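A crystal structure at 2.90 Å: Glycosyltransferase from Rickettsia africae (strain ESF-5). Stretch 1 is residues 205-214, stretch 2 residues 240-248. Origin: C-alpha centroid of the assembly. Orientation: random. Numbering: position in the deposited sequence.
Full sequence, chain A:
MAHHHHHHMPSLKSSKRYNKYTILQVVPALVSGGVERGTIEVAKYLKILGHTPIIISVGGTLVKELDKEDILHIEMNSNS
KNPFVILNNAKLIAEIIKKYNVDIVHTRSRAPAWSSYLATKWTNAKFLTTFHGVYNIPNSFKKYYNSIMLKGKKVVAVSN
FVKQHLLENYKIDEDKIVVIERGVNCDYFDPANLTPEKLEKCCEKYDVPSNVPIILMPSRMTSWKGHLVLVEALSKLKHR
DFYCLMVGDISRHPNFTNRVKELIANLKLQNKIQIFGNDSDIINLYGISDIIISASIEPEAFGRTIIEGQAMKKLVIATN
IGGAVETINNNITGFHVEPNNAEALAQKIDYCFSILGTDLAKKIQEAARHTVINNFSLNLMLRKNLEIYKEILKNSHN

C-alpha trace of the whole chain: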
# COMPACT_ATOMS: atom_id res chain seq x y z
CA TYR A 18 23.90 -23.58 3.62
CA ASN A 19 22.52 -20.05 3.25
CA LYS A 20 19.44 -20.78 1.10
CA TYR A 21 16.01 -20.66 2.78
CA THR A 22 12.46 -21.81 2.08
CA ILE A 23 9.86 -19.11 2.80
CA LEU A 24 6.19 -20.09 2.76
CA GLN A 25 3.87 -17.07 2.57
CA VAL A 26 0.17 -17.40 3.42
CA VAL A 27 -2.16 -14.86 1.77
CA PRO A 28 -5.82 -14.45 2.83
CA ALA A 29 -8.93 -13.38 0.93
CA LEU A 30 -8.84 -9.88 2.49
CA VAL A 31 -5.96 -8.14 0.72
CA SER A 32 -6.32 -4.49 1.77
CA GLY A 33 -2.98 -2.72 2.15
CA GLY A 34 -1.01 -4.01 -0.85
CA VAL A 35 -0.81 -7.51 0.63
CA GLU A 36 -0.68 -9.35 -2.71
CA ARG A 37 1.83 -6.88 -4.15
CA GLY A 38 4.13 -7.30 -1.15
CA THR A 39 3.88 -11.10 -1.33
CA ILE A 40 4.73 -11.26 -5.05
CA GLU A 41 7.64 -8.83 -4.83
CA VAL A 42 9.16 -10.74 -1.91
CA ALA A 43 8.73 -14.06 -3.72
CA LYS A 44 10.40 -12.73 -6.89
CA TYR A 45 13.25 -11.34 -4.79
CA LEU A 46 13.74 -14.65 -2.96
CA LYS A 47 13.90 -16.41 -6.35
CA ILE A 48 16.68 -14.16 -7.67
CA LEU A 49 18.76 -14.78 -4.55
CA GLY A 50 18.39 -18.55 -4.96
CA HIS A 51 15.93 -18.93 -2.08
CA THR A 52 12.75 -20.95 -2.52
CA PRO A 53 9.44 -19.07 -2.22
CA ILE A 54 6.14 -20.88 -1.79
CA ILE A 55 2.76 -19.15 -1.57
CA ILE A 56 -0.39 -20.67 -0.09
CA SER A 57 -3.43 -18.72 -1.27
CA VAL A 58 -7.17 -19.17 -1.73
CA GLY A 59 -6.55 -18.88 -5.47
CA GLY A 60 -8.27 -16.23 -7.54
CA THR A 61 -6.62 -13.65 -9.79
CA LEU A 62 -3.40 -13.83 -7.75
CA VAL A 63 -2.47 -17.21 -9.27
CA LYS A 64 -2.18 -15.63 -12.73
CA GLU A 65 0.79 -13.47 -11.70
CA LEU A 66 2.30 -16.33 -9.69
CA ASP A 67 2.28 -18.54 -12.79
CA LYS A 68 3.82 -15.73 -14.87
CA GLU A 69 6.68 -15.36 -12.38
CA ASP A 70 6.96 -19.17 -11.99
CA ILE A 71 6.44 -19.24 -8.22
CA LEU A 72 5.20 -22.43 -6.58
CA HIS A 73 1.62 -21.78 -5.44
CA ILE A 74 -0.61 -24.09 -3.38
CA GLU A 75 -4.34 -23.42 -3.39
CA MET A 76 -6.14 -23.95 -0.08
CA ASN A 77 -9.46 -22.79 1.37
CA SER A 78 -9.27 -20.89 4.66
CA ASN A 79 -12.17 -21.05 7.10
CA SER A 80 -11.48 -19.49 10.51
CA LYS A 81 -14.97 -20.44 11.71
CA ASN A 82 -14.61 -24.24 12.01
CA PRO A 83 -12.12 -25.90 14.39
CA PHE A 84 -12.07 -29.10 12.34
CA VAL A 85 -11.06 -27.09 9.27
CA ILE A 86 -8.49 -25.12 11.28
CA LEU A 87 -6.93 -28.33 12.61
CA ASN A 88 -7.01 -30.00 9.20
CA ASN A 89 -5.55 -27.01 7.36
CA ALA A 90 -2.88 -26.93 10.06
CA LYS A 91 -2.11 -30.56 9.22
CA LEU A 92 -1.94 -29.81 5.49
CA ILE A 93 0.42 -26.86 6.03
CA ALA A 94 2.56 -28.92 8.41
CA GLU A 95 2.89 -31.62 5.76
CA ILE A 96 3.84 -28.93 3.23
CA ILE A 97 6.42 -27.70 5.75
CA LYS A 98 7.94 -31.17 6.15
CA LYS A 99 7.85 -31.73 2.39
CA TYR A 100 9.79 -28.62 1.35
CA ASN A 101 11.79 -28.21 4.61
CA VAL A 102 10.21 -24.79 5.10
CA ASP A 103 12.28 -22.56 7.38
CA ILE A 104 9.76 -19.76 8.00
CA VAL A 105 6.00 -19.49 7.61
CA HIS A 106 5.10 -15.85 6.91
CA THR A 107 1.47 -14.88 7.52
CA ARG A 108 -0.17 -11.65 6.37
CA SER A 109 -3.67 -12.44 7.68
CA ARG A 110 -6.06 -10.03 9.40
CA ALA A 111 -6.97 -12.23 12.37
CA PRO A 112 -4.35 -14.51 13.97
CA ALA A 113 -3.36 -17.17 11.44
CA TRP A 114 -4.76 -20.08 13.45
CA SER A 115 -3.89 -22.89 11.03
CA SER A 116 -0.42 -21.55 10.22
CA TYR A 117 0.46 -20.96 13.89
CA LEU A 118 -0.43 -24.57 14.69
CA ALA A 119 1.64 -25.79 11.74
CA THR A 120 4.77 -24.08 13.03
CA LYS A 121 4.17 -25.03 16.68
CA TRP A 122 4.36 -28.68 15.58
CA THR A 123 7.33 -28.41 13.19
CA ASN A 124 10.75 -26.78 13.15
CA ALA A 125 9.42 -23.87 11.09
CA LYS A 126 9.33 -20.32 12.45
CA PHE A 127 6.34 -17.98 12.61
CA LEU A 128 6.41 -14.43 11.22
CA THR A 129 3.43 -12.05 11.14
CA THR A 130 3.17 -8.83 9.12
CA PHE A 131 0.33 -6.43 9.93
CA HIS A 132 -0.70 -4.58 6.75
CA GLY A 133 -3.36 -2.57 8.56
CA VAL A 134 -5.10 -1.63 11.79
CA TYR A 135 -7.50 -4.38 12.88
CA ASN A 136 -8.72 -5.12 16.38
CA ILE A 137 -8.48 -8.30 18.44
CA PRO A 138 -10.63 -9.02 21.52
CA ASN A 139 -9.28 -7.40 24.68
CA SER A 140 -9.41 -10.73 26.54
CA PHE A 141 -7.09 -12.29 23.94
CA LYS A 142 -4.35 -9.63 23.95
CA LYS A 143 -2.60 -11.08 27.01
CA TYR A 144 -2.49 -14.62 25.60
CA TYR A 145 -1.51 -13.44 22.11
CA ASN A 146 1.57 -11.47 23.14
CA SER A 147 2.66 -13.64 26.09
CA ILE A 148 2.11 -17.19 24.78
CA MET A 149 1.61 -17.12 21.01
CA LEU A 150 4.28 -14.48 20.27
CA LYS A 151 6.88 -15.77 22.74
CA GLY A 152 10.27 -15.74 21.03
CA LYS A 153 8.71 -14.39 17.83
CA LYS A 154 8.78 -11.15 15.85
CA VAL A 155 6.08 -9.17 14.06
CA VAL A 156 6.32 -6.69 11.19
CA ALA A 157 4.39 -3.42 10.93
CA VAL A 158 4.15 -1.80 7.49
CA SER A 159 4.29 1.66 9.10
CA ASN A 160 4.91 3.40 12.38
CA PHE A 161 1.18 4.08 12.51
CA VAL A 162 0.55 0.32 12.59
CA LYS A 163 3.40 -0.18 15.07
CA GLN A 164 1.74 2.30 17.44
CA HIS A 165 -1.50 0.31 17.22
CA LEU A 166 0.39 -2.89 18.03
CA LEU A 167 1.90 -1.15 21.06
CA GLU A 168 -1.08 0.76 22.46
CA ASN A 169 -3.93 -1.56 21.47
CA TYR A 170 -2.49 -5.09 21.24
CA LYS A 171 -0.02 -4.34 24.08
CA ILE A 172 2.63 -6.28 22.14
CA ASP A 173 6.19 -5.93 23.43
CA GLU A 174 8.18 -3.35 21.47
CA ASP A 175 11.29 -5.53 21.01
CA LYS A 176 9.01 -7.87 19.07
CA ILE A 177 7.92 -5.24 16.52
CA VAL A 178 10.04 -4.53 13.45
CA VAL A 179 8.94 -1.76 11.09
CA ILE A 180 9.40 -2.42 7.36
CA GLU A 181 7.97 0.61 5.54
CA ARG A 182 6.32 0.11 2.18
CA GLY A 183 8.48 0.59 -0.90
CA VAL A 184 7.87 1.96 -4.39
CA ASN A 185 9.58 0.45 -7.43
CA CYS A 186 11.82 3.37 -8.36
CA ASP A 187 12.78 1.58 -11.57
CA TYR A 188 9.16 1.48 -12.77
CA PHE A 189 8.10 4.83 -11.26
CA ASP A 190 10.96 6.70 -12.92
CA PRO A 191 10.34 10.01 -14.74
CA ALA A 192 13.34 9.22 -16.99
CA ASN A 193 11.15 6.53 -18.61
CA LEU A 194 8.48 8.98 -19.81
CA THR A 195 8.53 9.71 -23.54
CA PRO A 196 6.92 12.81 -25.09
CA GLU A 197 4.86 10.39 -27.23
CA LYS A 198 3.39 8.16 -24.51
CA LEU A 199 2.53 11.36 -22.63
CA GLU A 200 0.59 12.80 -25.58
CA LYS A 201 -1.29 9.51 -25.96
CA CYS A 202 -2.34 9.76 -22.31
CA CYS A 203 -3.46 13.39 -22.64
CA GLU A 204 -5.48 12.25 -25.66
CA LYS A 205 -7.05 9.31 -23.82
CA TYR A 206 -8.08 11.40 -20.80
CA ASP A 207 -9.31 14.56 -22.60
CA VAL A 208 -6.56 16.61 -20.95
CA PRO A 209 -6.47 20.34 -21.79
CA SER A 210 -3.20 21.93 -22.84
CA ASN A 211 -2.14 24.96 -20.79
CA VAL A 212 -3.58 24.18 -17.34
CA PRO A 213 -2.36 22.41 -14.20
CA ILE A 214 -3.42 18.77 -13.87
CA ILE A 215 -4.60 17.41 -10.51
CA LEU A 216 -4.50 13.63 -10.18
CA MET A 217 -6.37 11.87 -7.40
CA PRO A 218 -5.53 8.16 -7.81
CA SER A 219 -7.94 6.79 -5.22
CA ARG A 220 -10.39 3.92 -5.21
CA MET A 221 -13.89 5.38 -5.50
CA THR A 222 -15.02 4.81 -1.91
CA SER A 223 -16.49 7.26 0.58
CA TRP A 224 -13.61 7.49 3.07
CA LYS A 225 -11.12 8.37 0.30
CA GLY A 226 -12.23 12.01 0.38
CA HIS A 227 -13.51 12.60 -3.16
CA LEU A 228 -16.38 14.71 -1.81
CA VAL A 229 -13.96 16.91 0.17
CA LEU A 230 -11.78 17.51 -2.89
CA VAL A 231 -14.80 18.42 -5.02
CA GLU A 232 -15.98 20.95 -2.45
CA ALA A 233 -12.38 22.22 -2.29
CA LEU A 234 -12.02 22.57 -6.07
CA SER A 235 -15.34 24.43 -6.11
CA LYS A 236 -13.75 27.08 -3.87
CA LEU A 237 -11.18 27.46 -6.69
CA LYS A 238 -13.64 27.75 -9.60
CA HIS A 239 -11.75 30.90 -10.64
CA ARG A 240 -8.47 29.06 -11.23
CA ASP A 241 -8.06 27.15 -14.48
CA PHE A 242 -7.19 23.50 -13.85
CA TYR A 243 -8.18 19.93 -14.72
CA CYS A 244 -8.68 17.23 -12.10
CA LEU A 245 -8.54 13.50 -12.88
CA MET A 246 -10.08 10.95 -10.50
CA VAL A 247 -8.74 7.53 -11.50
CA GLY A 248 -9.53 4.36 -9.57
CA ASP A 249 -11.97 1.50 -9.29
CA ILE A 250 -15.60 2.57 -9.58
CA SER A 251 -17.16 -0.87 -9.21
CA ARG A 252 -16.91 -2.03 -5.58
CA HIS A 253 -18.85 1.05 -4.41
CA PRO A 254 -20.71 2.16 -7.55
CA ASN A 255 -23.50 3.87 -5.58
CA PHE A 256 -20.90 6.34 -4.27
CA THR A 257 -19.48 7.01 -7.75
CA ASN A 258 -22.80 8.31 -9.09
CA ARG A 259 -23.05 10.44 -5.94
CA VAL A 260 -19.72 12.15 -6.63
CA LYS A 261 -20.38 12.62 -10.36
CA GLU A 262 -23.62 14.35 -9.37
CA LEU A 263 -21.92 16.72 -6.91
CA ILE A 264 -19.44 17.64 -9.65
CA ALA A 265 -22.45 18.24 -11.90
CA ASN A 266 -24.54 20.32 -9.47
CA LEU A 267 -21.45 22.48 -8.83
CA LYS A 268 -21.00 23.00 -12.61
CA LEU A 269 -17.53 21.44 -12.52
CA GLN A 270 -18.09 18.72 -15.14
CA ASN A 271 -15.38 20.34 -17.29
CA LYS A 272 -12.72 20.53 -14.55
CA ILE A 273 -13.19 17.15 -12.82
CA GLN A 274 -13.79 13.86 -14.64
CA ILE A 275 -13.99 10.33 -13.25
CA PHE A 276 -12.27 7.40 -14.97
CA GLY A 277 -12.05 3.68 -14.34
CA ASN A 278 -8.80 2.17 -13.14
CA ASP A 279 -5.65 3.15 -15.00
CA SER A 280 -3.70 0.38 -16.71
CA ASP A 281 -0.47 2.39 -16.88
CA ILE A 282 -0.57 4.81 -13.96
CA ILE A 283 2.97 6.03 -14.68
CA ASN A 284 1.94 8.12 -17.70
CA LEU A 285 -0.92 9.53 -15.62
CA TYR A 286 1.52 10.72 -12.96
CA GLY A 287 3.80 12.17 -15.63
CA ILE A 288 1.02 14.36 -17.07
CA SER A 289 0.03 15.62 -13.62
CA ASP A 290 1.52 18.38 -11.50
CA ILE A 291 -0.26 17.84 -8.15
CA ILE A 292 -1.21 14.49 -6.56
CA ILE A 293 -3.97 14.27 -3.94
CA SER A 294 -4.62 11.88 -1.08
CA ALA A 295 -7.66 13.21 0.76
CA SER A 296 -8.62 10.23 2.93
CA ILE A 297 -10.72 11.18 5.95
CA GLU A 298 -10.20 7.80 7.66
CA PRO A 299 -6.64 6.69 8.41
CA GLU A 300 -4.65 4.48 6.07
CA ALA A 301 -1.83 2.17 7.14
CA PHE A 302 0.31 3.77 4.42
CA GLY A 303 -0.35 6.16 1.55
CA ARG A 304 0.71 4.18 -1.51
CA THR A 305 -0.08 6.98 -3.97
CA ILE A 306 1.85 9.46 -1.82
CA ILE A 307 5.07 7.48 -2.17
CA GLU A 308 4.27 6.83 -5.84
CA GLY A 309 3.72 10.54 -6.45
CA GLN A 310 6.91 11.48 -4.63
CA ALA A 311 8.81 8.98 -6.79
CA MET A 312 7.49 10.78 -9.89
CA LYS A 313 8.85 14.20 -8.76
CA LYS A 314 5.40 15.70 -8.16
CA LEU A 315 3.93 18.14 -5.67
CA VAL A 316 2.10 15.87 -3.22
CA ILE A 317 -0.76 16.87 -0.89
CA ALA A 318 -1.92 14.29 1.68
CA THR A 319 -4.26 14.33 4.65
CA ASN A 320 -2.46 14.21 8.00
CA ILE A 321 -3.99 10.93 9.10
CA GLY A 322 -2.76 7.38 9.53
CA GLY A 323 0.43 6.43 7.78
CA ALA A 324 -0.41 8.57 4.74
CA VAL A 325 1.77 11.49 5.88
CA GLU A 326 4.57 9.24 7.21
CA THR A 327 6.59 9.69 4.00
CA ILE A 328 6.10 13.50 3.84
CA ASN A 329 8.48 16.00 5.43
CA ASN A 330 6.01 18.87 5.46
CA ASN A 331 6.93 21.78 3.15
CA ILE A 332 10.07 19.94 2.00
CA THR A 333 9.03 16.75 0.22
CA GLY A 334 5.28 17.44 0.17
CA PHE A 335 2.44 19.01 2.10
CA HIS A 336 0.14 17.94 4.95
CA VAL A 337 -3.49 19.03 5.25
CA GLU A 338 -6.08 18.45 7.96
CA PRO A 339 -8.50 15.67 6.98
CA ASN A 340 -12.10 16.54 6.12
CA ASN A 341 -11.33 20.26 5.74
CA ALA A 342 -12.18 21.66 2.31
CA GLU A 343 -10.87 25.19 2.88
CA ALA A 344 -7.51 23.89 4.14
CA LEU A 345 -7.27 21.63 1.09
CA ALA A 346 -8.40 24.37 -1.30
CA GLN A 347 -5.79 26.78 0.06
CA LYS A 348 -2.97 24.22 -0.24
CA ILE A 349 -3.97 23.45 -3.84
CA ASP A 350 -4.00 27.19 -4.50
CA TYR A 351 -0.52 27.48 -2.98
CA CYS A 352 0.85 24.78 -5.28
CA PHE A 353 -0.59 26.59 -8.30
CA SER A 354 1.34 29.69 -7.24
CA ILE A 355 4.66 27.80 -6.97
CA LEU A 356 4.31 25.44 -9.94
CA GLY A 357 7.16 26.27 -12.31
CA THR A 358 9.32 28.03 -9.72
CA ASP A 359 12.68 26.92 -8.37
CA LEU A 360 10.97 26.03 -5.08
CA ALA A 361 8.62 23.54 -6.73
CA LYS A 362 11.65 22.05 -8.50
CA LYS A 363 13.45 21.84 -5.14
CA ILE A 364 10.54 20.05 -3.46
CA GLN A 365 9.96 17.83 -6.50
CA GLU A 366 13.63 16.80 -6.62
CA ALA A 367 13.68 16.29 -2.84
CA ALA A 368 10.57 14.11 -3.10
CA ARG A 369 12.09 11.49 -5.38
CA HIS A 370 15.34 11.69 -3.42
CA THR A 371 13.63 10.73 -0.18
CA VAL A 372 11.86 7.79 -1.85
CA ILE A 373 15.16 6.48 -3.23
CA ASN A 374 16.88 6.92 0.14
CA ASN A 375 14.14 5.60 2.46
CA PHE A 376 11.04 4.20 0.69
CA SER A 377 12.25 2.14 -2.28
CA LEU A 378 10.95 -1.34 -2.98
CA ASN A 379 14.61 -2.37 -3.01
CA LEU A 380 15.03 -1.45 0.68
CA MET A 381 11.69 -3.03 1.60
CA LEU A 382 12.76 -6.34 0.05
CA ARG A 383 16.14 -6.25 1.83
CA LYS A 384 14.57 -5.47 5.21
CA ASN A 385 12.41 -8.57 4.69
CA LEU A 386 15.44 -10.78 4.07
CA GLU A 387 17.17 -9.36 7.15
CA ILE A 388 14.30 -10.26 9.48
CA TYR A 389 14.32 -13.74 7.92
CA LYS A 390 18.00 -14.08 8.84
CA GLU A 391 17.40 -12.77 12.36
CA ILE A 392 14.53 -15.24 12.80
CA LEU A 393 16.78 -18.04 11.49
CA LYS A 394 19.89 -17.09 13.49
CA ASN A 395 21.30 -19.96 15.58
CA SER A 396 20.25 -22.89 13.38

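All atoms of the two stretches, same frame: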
# COMPACT_ATOMS: atom_id res chain seq x y z
N LYS A 205 -6.09 10.28 -24.33
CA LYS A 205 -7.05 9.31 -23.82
C LYS A 205 -7.91 9.89 -22.71
O LYS A 205 -9.05 9.45 -22.53
CB LYS A 205 -6.31 8.06 -23.31
N TYR A 206 -7.40 10.87 -21.97
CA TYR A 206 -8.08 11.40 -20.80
C TYR A 206 -8.59 12.82 -21.01
O TYR A 206 -8.86 13.52 -20.03
CB TYR A 206 -7.17 11.33 -19.57
CG TYR A 206 -7.00 9.92 -19.05
CD1 TYR A 206 -6.06 9.06 -19.61
CD2 TYR A 206 -7.77 9.45 -18.00
CE1 TYR A 206 -5.90 7.77 -19.14
CE2 TYR A 206 -7.62 8.16 -17.52
CZ TYR A 206 -6.68 7.32 -18.09
OH TYR A 206 -6.52 6.04 -17.62
N ASP A 207 -8.71 13.26 -22.26
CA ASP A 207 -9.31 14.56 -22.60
C ASP A 207 -8.65 15.69 -21.82
O ASP A 207 -9.32 16.58 -21.28
CB ASP A 207 -10.82 14.53 -22.35
CG ASP A 207 -11.51 13.37 -23.05
OD1 ASP A 207 -11.25 13.16 -24.26
OD2 ASP A 207 -12.29 12.65 -22.39
N VAL A 208 -7.32 15.67 -21.77
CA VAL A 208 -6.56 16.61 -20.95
C VAL A 208 -6.34 17.91 -21.70
O VAL A 208 -5.79 17.90 -22.82
CB VAL A 208 -5.23 15.99 -20.50
CG1 VAL A 208 -4.28 17.06 -19.98
CG2 VAL A 208 -5.47 14.92 -19.44
N PRO A 209 -6.75 19.05 -21.15
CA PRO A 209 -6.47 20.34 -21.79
C PRO A 209 -4.99 20.68 -21.75
O PRO A 209 -4.21 20.11 -20.99
CB PRO A 209 -7.29 21.34 -20.97
CG PRO A 209 -8.33 20.51 -20.27
CD PRO A 209 -7.66 19.20 -20.00
N SER A 210 -4.62 21.66 -22.58
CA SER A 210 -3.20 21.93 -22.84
C SER A 210 -2.55 22.75 -21.72
O SER A 210 -1.71 22.23 -20.97
CB SER A 210 -3.05 22.64 -24.19
OG SER A 210 -3.79 23.84 -24.23
N ASN A 211 -2.91 24.02 -21.60
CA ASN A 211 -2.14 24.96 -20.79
C ASN A 211 -2.75 25.17 -19.41
O ASN A 211 -2.99 26.30 -18.98
CB ASN A 211 -2.00 26.29 -21.53
N VAL A 212 -3.01 24.09 -18.68
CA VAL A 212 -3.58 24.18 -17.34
C VAL A 212 -2.95 23.13 -16.45
O VAL A 212 -2.51 22.06 -16.91
CB VAL A 212 -5.11 24.01 -17.34
CG1 VAL A 212 -5.79 25.21 -17.99
CG2 VAL A 212 -5.50 22.71 -18.04
N PRO A 213 -2.90 23.40 -15.15
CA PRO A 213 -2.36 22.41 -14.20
C PRO A 213 -3.29 21.21 -14.05
O PRO A 213 -4.51 21.34 -14.03
CB PRO A 213 -2.26 23.19 -12.89
CG PRO A 213 -2.27 24.64 -13.29
CD PRO A 213 -3.13 24.71 -14.51
N ILE A 214 -2.69 20.03 -13.93
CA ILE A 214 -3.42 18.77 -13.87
C ILE A 214 -3.34 18.23 -12.45
O ILE A 214 -2.25 18.05 -11.90
CB ILE A 214 -2.86 17.74 -14.88
CG1 ILE A 214 -2.83 18.32 -16.30
CG2 ILE A 214 -3.66 16.43 -14.81
CD1 ILE A 214 -4.16 18.81 -16.79
N ARG A 240 -9.69 29.57 -10.62
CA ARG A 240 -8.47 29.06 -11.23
C ARG A 240 -8.81 28.11 -12.37
O ARG A 240 -9.80 27.38 -12.33
CB ARG A 240 -7.60 28.33 -10.21
CG ARG A 240 -7.41 29.06 -8.89
CD ARG A 240 -6.61 30.34 -9.06
NE ARG A 240 -6.28 30.92 -7.76
CZ ARG A 240 -5.87 32.17 -7.58
NH1 ARG A 240 -5.76 33.01 -8.60
NH2 ARG A 240 -5.58 32.58 -6.35
N ASP A 241 -7.97 28.13 -13.40
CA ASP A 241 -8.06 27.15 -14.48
C ASP A 241 -7.24 25.93 -14.09
O ASP A 241 -6.08 26.05 -13.68
CB ASP A 241 -7.57 27.74 -15.80
N PHE A 242 -7.85 24.75 -14.20
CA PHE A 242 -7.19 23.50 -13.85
C PHE A 242 -7.98 22.35 -14.46
O PHE A 242 -9.02 22.56 -15.10
CB PHE A 242 -7.07 23.34 -12.33
CG PHE A 242 -8.39 23.36 -11.60
CD1 PHE A 242 -9.12 22.20 -11.43
CD2 PHE A 242 -8.89 24.55 -11.10
CE1 PHE A 242 -10.34 22.22 -10.77
CE2 PHE A 242 -10.11 24.57 -10.43
CZ PHE A 242 -10.83 23.41 -10.26
N TYR A 243 -7.49 21.13 -14.26
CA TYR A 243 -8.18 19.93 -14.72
C TYR A 243 -7.85 18.79 -13.78
O TYR A 243 -6.68 18.40 -13.67
CB TYR A 243 -7.78 19.59 -16.16
CG TYR A 243 -8.58 18.46 -16.76
CD1 TYR A 243 -9.95 18.57 -16.93
CD2 TYR A 243 -7.96 17.28 -17.15
CE1 TYR A 243 -10.69 17.53 -17.47
CE2 TYR A 243 -8.69 16.24 -17.70
CZ TYR A 243 -10.05 16.37 -17.86
OH TYR A 243 -10.79 15.34 -18.40
N CYS A 244 -8.86 18.25 -13.12
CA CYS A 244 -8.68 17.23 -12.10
C CYS A 244 -9.13 15.87 -12.61
O CYS A 244 -10.25 15.73 -13.11
CB CYS A 244 -9.44 17.57 -10.83
SG CYS A 244 -9.22 16.33 -9.56
N LEU A 245 -8.26 14.87 -12.47
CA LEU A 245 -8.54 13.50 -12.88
C LEU A 245 -8.68 12.62 -11.65
O LEU A 245 -7.78 12.55 -10.81
CB LEU A 245 -7.42 12.96 -13.77
CG LEU A 245 -7.29 13.53 -15.18
CD1 LEU A 245 -5.93 13.20 -15.74
CD2 LEU A 245 -8.38 12.98 -16.07
N MET A 246 -9.83 11.94 -11.55
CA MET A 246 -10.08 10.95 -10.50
C MET A 246 -10.03 9.57 -11.14
O MET A 246 -10.98 9.17 -11.83
CB MET A 246 -11.43 11.20 -9.83
CG MET A 246 -11.45 12.41 -8.93
SD MET A 246 -13.13 12.94 -8.54
CE MET A 246 -12.80 14.09 -7.21
N VAL A 247 -8.95 8.84 -10.90
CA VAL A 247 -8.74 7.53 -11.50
C VAL A 247 -8.66 6.48 -10.40
O VAL A 247 -7.92 6.65 -9.42
CB VAL A 247 -7.49 7.49 -12.40
CG1 VAL A 247 -7.69 8.41 -13.60
CG2 VAL A 247 -6.26 7.90 -11.62
N GLY A 248 -9.43 5.41 -10.56
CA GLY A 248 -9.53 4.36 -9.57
C GLY A 248 -10.76 3.53 -9.82
O GLY A 248 -11.62 3.88 -10.63

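How do the two backbones meet? Stretch 1 leaves a helix at Y206, runs through loop without regular structure, and comes alongside stretch 2 only at its end, where I214 pairs with Y243 in a parallel bridge, their CA atoms 5.0 Å apart. One conventional hydrogen bond joins the main chains there: Y243 N donates to P213 O over 3.0 Å. P213 is tolerated here because the bond asks only for its carbonyl. Two CA-H...O contacts flank that bond, F242 CA to P213 O at 3.4 Å and I214 CA to Y243 O at 3.3 Å. Beyond the bridge, side chains of the strand 243-247 are met mainly by Y206 and V208 in the loop after the helix.

What makes Y243 the centre of the contact? Its covered area, 125 Å², is the largest of any residue in the two stretches, and its t rotamer carries the ring out to the 206-209 segment. P209 lies over one face of that ring, its CD atom 3.6 Å from the centroid of the Y243 ring and 22° off the normal, a CH-pi contact which suits the CD methylene, whose C-H bonds are polarised by the adjacent nitrogen. I214 approaches the ring edge, and its CD1 atom also packs 3.8 Å from Y243 CB. V208 adds a methyl of its branched side chain, CG2, 3.9 Å from Y243 CE2.

Where does the tyrosine hydroxyl go? It reaches the main chain just after the helix, with Y243 OH 3.1 Å from Y206 O. D207 O is also near, 3.5 Å from Y243 OH, and the geometry does not settle which carbonyl the hydroxyl favours. A tyrosine fits here because its ring can be buried among apolar groups while its polar tip lies by the backbone carbonyl of Y206.

What fills the space along the rest of the strand? L245 and V247 both point toward stretch 1, whereas the intervening M246 is out of its reach, as expected from the alternation of a strand. L245 CD1 sits 4.1 Å from V208 CG2 and the same distance from I214 CG2, while L245 CD2 lies 4.1 Å from Y206 CB; its forked end thus touches three residues of stretch 1. Farther along, V247 CG1 packs 3.9 Å from Y206 CE2.

How is the other end of the contact closed? V212 points toward stretch 2 and places CG1 3.8 Å from D241 CB and CG2 4.3 Å from Y243 CB, with its compact branched side chain filling the gap before the bridge. Next to it, P213 CD comes within 3.3 Å of D241 O. The end of the F242 side chain leads away, leaving its backbone to make the closer approach. Together the two stretches bury 518 Å².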